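Local coordinates for putative phosphomannomutase (Thermus thermophilus, PDB 1TUO), which probably acts as a magnesium-dependent phosphosugar mutase of the phosphohexose mutase family, moving a phosphate group from one position to another on a sugar, at residues V118-K121 against P127-Q130; V313-I318 against P344-I349. One frame throughout, in Å; residues are numbered along the deposited sequence.

Interaction 1 of 2, residues V118-K121 against P127-Q130; sequences VKFK and PIAQ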
ATOM      1  N   VAL A 118       6.225  13.957   0.636  1.00 17.75           N
ATOM      2  CA  VAL A 118       5.192  14.349  -0.300  1.00 17.79           C
ATOM      3  C   VAL A 118       5.193  13.312  -1.412  1.00 16.79           C
ATOM      4  O   VAL A 118       6.232  13.019  -2.003  1.00 18.90           O
ATOM      5  CB  VAL A 118       5.451  15.747  -0.897  1.00 18.12           C
ATOM      6  CG1 VAL A 118       4.285  16.135  -1.808  1.00 20.35           C
ATOM      7  CG2 VAL A 118       5.608  16.778   0.222  1.00 21.10           C
ATOM      8  N   LYS A 119       4.031  12.725  -1.660  1.00 16.97           N
ATOM      9  CA  LYS A 119       3.888  11.724  -2.711  1.00 17.49           C
ATOM     10  C   LYS A 119       2.924  12.281  -3.757  1.00 15.58           C
ATOM     11  O   LYS A 119       1.773  12.601  -3.448  1.00 16.80           O
ATOM     12  CB  LYS A 119       3.356  10.417  -2.129  1.00 19.29           C
ATOM     13  CG  LYS A 119       4.377   9.681  -1.262  1.00 24.32           C
ATOM     14  CD  LYS A 119       3.933   8.254  -0.988  1.00 26.18           C
ATOM     15  CE  LYS A 119       5.031   7.442  -0.332  1.00 29.75           C
ATOM     16  NZ  LYS A 119       4.591   6.039  -0.096  1.00 30.44           N
ATOM     17  N   PHE A 120       3.408  12.377  -4.990  1.00 15.68           N
ATOM     18  CA  PHE A 120       2.636  12.934  -6.099  1.00 15.48           C
ATOM     19  C   PHE A 120       1.874  11.886  -6.900  1.00 15.76           C
ATOM     20  O   PHE A 120       2.350  10.767  -7.101  1.00 15.79           O
ATOM     21  CB  PHE A 120       3.572  13.704  -7.039  1.00 16.98           C
ATOM     22  CG  PHE A 120       4.238  14.888  -6.391  1.00 17.17           C
ATOM     23  CD1 PHE A 120       3.499  16.014  -6.051  1.00 16.81           C
ATOM     24  CD2 PHE A 120       5.601  14.866  -6.109  1.00 18.21           C
ATOM     25  CE1 PHE A 120       4.103  17.116  -5.436  1.00 18.97           C
ATOM     26  CE2 PHE A 120       6.217  15.971  -5.489  1.00 19.42           C
ATOM     27  CZ  PHE A 120       5.463  17.092  -5.156  1.00 18.30           C
ATOM     28  N   LYS A 121       0.693  12.278  -7.362  1.00 16.19           N
ATOM     29  CA  LYS A 121      -0.177  11.404  -8.143  1.00 16.99           C
ATOM     30  C   LYS A 121      -0.463  12.108  -9.464  1.00 16.08           C
ATOM     31  O   LYS A 121      -0.572  13.332  -9.492  1.00 17.93           O
ATOM     32  CB  LYS A 121      -1.511  11.198  -7.421  1.00 16.62           C
ATOM     33  CG  LYS A 121      -1.401  10.856  -5.935  1.00 17.44           C
ATOM     34  CD  LYS A 121      -0.586   9.591  -5.716  1.00 17.61           C
ATOM     35  CE  LYS A 121      -0.551   9.209  -4.238  1.00 19.11           C
ATOM     36  NZ  LYS A 121       0.244   7.976  -4.029  1.00 19.42           N
ATOM     37  N   PRO A 127       0.380   6.871  -8.458  1.00 19.55           N
ATOM     38  CA  PRO A 127       1.699   7.504  -8.339  1.00 20.04           C
ATOM     39  C   PRO A 127       2.292   7.982  -9.662  1.00 19.22           C
ATOM     40  O   PRO A 127       2.213   7.283 -10.672  1.00 18.26           O
ATOM     41  CB  PRO A 127       2.552   6.414  -7.680  1.00 20.09           C
ATOM     42  CG  PRO A 127       1.882   5.139  -8.091  1.00 23.42           C
ATOM     43  CD  PRO A 127       0.410   5.482  -7.969  1.00 22.20           C
ATOM     44  N   ILE A 128       2.893   9.171  -9.649  1.00 19.66           N
ATOM     45  CA  ILE A 128       3.511   9.705 -10.860  1.00 20.29           C
ATOM     46  C   ILE A 128       4.616   8.771 -11.336  1.00 20.91           C
ATOM     47  O   ILE A 128       5.259   8.086 -10.537  1.00 21.48           O
ATOM     48  CB  ILE A 128       4.127  11.105 -10.643  1.00 19.39           C
ATOM     49  CG1 ILE A 128       5.137  11.067  -9.494  1.00 21.00           C
ATOM     50  CG2 ILE A 128       3.024  12.126 -10.394  1.00 21.10           C
ATOM     51  CD1 ILE A 128       5.922  12.352  -9.345  1.00 22.88           C
ATOM     52  N   ALA A 129       4.826   8.740 -12.648  1.00 22.03           N
ATOM     53  CA  ALA A 129       5.856   7.889 -13.222  1.00 23.94           C
ATOM     54  C   ALA A 129       7.226   8.493 -12.930  1.00 25.54           C
ATOM     55  O   ALA A 129       7.335   9.670 -12.568  1.00 24.84           O
ATOM     56  CB  ALA A 129       5.639   7.752 -14.738  1.00 24.57           C
ATOM     57  N   GLN A 130       8.269   7.685 -13.087  1.00 28.22           N
ATOM     58  CA  GLN A 130       9.631   8.142 -12.835  1.00 30.48           C
ATOM     59  C   GLN A 130      10.003   9.377 -13.656  1.00 30.32           C
ATOM     60  O   GLN A 130      10.652  10.289 -13.149  1.00 29.34           O
ATOM     61  CB  GLN A 130      10.624   7.012 -13.118  1.00 34.61           C
ATOM     62  CG  GLN A 130      12.071   7.381 -12.817  1.00 39.17           C
ATOM     63  CD  GLN A 130      13.029   6.218 -13.014  1.00 42.58           C
ATOM     64  OE1 GLN A 130      14.243   6.367 -12.864  1.00 45.10           O
ATOM     65  NE2 GLN A 130      12.485   5.051 -13.348  1.00 44.38           N
TER

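Interaction 2 of 2, residues V313-I318 against P344-I349; sequences VGFKWI and PERDGI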
ATOM      1  N   VAL A 313      10.923  -3.927  -7.782  1.00 28.68           N
ATOM      2  CA  VAL A 313      10.188  -3.308  -6.687  1.00 28.86           C
ATOM      3  C   VAL A 313       9.954  -1.829  -6.995  1.00 29.72           C
ATOM      4  O   VAL A 313      10.848  -1.128  -7.476  1.00 31.25           O
ATOM      5  CB  VAL A 313      10.944  -3.453  -5.350  1.00 28.95           C
ATOM      6  CG1 VAL A 313      10.239  -2.649  -4.259  1.00 29.64           C
ATOM      7  CG2 VAL A 313      11.014  -4.921  -4.957  1.00 28.22           C
ATOM      8  N   GLY A 314       8.742  -1.369  -6.712  1.00 28.60           N
ATOM      9  CA  GLY A 314       8.362   0.007  -6.973  1.00 29.08           C
ATOM     10  C   GLY A 314       6.988  -0.067  -7.603  1.00 28.76           C
ATOM     11  O   GLY A 314       6.829  -0.686  -8.653  1.00 28.07           O
ATOM     12  N   PHE A 315       5.989   0.551  -6.982  1.00 27.62           N
ATOM     13  CA  PHE A 315       4.637   0.472  -7.520  1.00 27.64           C
ATOM     14  C   PHE A 315       4.477   1.113  -8.896  1.00 27.50           C
ATOM     15  O   PHE A 315       3.529   0.803  -9.621  1.00 26.20           O
ATOM     16  CB  PHE A 315       3.630   1.071  -6.537  1.00 28.29           C
ATOM     17  CG  PHE A 315       2.199   0.764  -6.881  1.00 28.25           C
ATOM     18  CD1 PHE A 315       1.443   1.654  -7.641  1.00 29.64           C
ATOM     19  CD2 PHE A 315       1.614  -0.427  -6.474  1.00 28.33           C
ATOM     20  CE1 PHE A 315       0.126   1.356  -7.987  1.00 28.54           C
ATOM     21  CE2 PHE A 315       0.300  -0.733  -6.815  1.00 29.57           C
ATOM     22  CZ  PHE A 315      -0.445   0.162  -7.574  1.00 28.33           C
ATOM     23  N   LYS A 316       5.407   1.988  -9.262  1.00 27.11           N
ATOM     24  CA  LYS A 316       5.340   2.640 -10.564  1.00 28.12           C
ATOM     25  C   LYS A 316       5.279   1.593 -11.673  1.00 27.30           C
ATOM     26  O   LYS A 316       4.586   1.782 -12.679  1.00 26.93           O
ATOM     27  CB  LYS A 316       6.559   3.546 -10.775  1.00 29.98           C
ATOM     28  CG  LYS A 316       7.894   2.817 -10.769  1.00 34.00           C
ATOM     29  CD  LYS A 316       9.048   3.771 -11.046  1.00 37.68           C
ATOM     30  CE  LYS A 316      10.383   3.074 -10.862  1.00 38.83           C
ATOM     31  NZ  LYS A 316      10.512   2.720 -12.275  1.00 41.18           N
ATOM     32  N   TRP A 317       5.997   0.488 -11.487  1.00 25.77           N
ATOM     33  CA  TRP A 317       6.020  -0.576 -12.490  1.00 25.20           C
ATOM     34  C   TRP A 317       4.663  -1.260 -12.626  1.00 24.16           C
ATOM     35  O   TRP A 317       4.280  -1.678 -13.716  1.00 21.93           O
ATOM     36  CB  TRP A 317       7.067  -1.643 -12.151  1.00 26.22           C
ATOM     37  CG  TRP A 317       8.490  -1.168 -12.125  1.00 30.84           C
ATOM     38  CD1 TRP A 317       9.157  -0.616 -11.062  1.00 31.44           C
ATOM     39  CD2 TRP A 317       9.441  -1.248 -13.195  1.00 31.88           C
ATOM     40  NE1 TRP A 317      10.464  -0.356 -11.406  1.00 32.53           N
ATOM     41  CE2 TRP A 317      10.665  -0.733 -12.709  1.00 33.25           C
ATOM     42  CE3 TRP A 317       9.378  -1.706 -14.520  1.00 32.83           C
ATOM     43  CZ2 TRP A 317      11.818  -0.663 -13.500  1.00 33.62           C
ATOM     44  CZ3 TRP A 317      10.526  -1.637 -15.308  1.00 32.65           C
ATOM     45  CH2 TRP A 317      11.728  -1.119 -14.793  1.00 34.25           C
ATOM     46  N   ILE A 318       3.948  -1.394 -11.514  1.00 21.74           N
ATOM     47  CA  ILE A 318       2.637  -2.033 -11.530  1.00 22.14           C
ATOM     48  C   ILE A 318       1.611  -1.095 -12.164  1.00 21.64           C
ATOM     49  O   ILE A 318       0.753  -1.526 -12.931  1.00 21.19           O
ATOM     50  CB  ILE A 318       2.197  -2.422 -10.091  1.00 21.03           C
ATOM     51  CG1 ILE A 318       3.153  -3.488  -9.543  1.00 22.14           C
ATOM     52  CG2 ILE A 318       0.765  -2.945 -10.093  1.00 21.64           C
ATOM     53  CD1 ILE A 318       2.910  -3.863  -8.092  1.00 21.24           C
ATOM     54  N   PRO A 344      -5.344   2.958 -10.254  1.00 22.10           N
ATOM     55  CA  PRO A 344      -4.006   2.400 -10.468  1.00 22.00           C
ATOM     56  C   PRO A 344      -3.208   2.842  -9.254  1.00 20.54           C
ATOM     57  O   PRO A 344      -2.218   3.570  -9.370  1.00 21.24           O
ATOM     58  CB  PRO A 344      -3.553   3.088 -11.748  1.00 22.25           C
ATOM     59  CG  PRO A 344      -4.189   4.445 -11.627  1.00 21.58           C
ATOM     60  CD  PRO A 344      -5.585   4.110 -11.143  1.00 23.40           C
ATOM     61  N   GLU A 345      -3.666   2.394  -8.087  1.00 21.47           N
ATOM     62  CA  GLU A 345      -3.074   2.767  -6.807  1.00 20.69           C
ATOM     63  C   GLU A 345      -3.282   1.672  -5.756  1.00 20.80           C
ATOM     64  O   GLU A 345      -4.175   0.837  -5.889  1.00 21.02           O
ATOM     65  CB  GLU A 345      -3.741   4.071  -6.338  1.00 22.12           C
ATOM     66  CG  GLU A 345      -3.354   4.545  -4.948  1.00 21.50           C
ATOM     67  CD  GLU A 345      -1.949   5.097  -4.904  1.00 23.16           C
ATOM     68  OE1 GLU A 345      -1.776   6.305  -5.168  1.00 23.56           O
ATOM     69  OE2 GLU A 345      -1.019   4.317  -4.618  1.00 23.38           O
ATOM     70  N   ARG A 346      -2.450   1.670  -4.718  1.00 19.92           N
ATOM     71  CA  ARG A 346      -2.593   0.697  -3.640  1.00 21.25           C
ATOM     72  C   ARG A 346      -3.738   1.188  -2.762  1.00 20.44           C
ATOM     73  O   ARG A 346      -3.739   2.344  -2.338  1.00 18.96           O
ATOM     74  CB  ARG A 346      -1.302   0.625  -2.823  1.00 24.56           C
ATOM     75  CG  ARG A 346      -0.142   0.024  -3.594  1.00 26.92           C
ATOM     76  CD  ARG A 346       1.181   0.143  -2.852  1.00 30.10           C
ATOM     77  NE  ARG A 346       1.684   1.516  -2.842  1.00 32.00           N
ATOM     78  CZ  ARG A 346       2.973   1.832  -2.785  1.00 34.03           C
ATOM     79  NH1 ARG A 346       3.888   0.874  -2.733  1.00 34.17           N
ATOM     80  NH2 ARG A 346       3.349   3.105  -2.787  1.00 35.16           N
ATOM     81  N   ASP A 347      -4.716   0.326  -2.494  1.00 18.68           N
ATOM     82  CA  ASP A 347      -5.849   0.727  -1.663  1.00 18.55           C
ATOM     83  C   ASP A 347      -6.116  -0.307  -0.574  1.00 18.58           C
ATOM     84  O   ASP A 347      -6.666  -1.378  -0.836  1.00 16.96           O
ATOM     85  CB  ASP A 347      -7.100   0.924  -2.536  1.00 17.94           C
ATOM     86  CG  ASP A 347      -8.264   1.522  -1.767  1.00 17.84           C
ATOM     87  OD1 ASP A 347      -9.106   2.202  -2.397  1.00 20.50           O
ATOM     88  OD2 ASP A 347      -8.351   1.310  -0.536  1.00 17.59           O
ATOM     89  N   GLY A 348      -5.715   0.029   0.651  1.00 16.78           N
ATOM     90  CA  GLY A 348      -5.895  -0.878   1.767  1.00 17.52           C
ATOM     91  C   GLY A 348      -7.329  -0.987   2.248  1.00 16.57           C
ATOM     92  O   GLY A 348      -7.704  -1.966   2.897  1.00 17.34           O
ATOM     93  N   ILE A 349      -8.131   0.025   1.942  1.00 17.14           N
ATOM     94  CA  ILE A 349      -9.529   0.022   2.341  1.00 18.16           C
ATOM     95  C   ILE A 349     -10.280  -0.966   1.446  1.00 17.79           C
ATOM     96  O   ILE A 349     -11.031  -1.820   1.935  1.00 18.65           O
ATOM     97  CB  ILE A 349     -10.141   1.430   2.211  1.00 18.74           C
ATOM     98  CG1 ILE A 349      -9.359   2.413   3.095  1.00 19.30           C
ATOM     99  CG2 ILE A 349     -11.620   1.398   2.600  1.00 19.28           C
ATOM    100  CD1 ILE A 349      -9.283   2.020   4.568  1.00 21.10           C
TER

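Interaction 1 of 2, residues V118-K121 against P127-Q130
Lys121 and Pro127 form an antiparallel, non-hydrogen-bonded pair, their CA atoms 4.3 Å apart, where the chain reverses after strand 115-122 and returns as the short strand 126-127. The connection is a tight beta hairpin of the mixed sheet in the first alpha/beta/alpha domain of the phosphohexose mutase fold, just before helix 130-138, for which Ala129 is the N-cap residue. One backbone bond ties the two segments: Ile128 N donates to Phe120 O at 3.1 Å, nearly straight at 162°. The same oxygen also takes a CA-H contact from Pro127.

Beyond the backbone, Ile128 does most of the packing. With chi1 at 56°, CG1 is wedged between the backbone N and the carbonyl carbon, and this places CD1 against the Phe120 side chain, 3.6 Å from Phe120 CB. The two side chains lie side by side and point the same way. The second branch, CG2, lies on the strand backbone, 3.6 Å from Lys121 C. With CG1, CG2 and CD1 gone, as in an alanine here, a gap is likely to open beside Phe120 CB and along the backbone at Lys121 C. Val118 CG1 lies over one face of the Phe120 ring, toward its rim; the ring also meets that of Tyr39, and the side chain touches Leu35, both of helix 29-45, so this side of the hairpin faces that helix.

Lys121 points from the other side of the strand. Its chain bends at chi2 (-58°) and then runs straight to NZ, which forms a salt bridge with Glu345; on the way, Lys121 CD passes 4.0 Å from Pro127 N.

Interaction 2 of 2, residues V313-I318 against P344-I349
Phe315 and Glu345 mark the nearest backbone approach, their CA atoms 8.1 Å apart, so the start of helix 315-322 meets the corner leading into helix 348-362 through the Phe315 side chain, which reaches the backbone of Pro344 and Glu345 and the side chain of Arg346. The principle is that one aromatic side chain can join two separate turns of the chain: Phe315, its CG anti to the backbone N (chi1 -168°), points toward 344-346. Its ring has CE1 3.5 Å from Pro344 O, which lies at the ring edge and near its plane, and CZ 3.7 Å from Glu345 C. Along the other side runs Arg346, whose CG comes to 3.3 Å from Phe315 CE2.

The arginine and the phenylalanine slide past each other in opposite directions. A bend at chi3 (-72°) brings the guanidinium back over the root of the ring, where Phe315 CB sits over the centre of one guanidinium face, the ring and guanidinium planes 31° apart. Glu332 receives NH1 in a salt bridge. Glu345 OE2 accepts from Arg346 N at 3.0 Å through its anti lone pair, while OE1 is held by Ser92 and Lys121.

Ile318 of helix 315-322 lies over one face of the phenylalanine ring, toward its rim, and touches strand 308-311, whereas Asp347, at the N-cap of helix 348-362 with a weak capping bond from Ile349 N, also bonds to Tyr160 of helix 157-165.

Interaction 1 closes before interaction 2 opens along the chain, and their centres lie about 11 Å apart in two different alpha/beta/alpha domains, the first in domain I and the second in domain III. They nevertheless touch. Lys121 NZ pairs with Glu345 OE1 at 2.9 Å, a salt bridge from strand 115-122 to the corner before helix 348-362, and Pro127 CD packs on Pro344 O. Pro127 also touches Phe315, so the hairpin meets both halves of interaction 2. Two local arrangements, each folded within its own domain, thus meet across an interdomain boundary, with interaction 2 near the centre of the molecule and interaction 1 farther out.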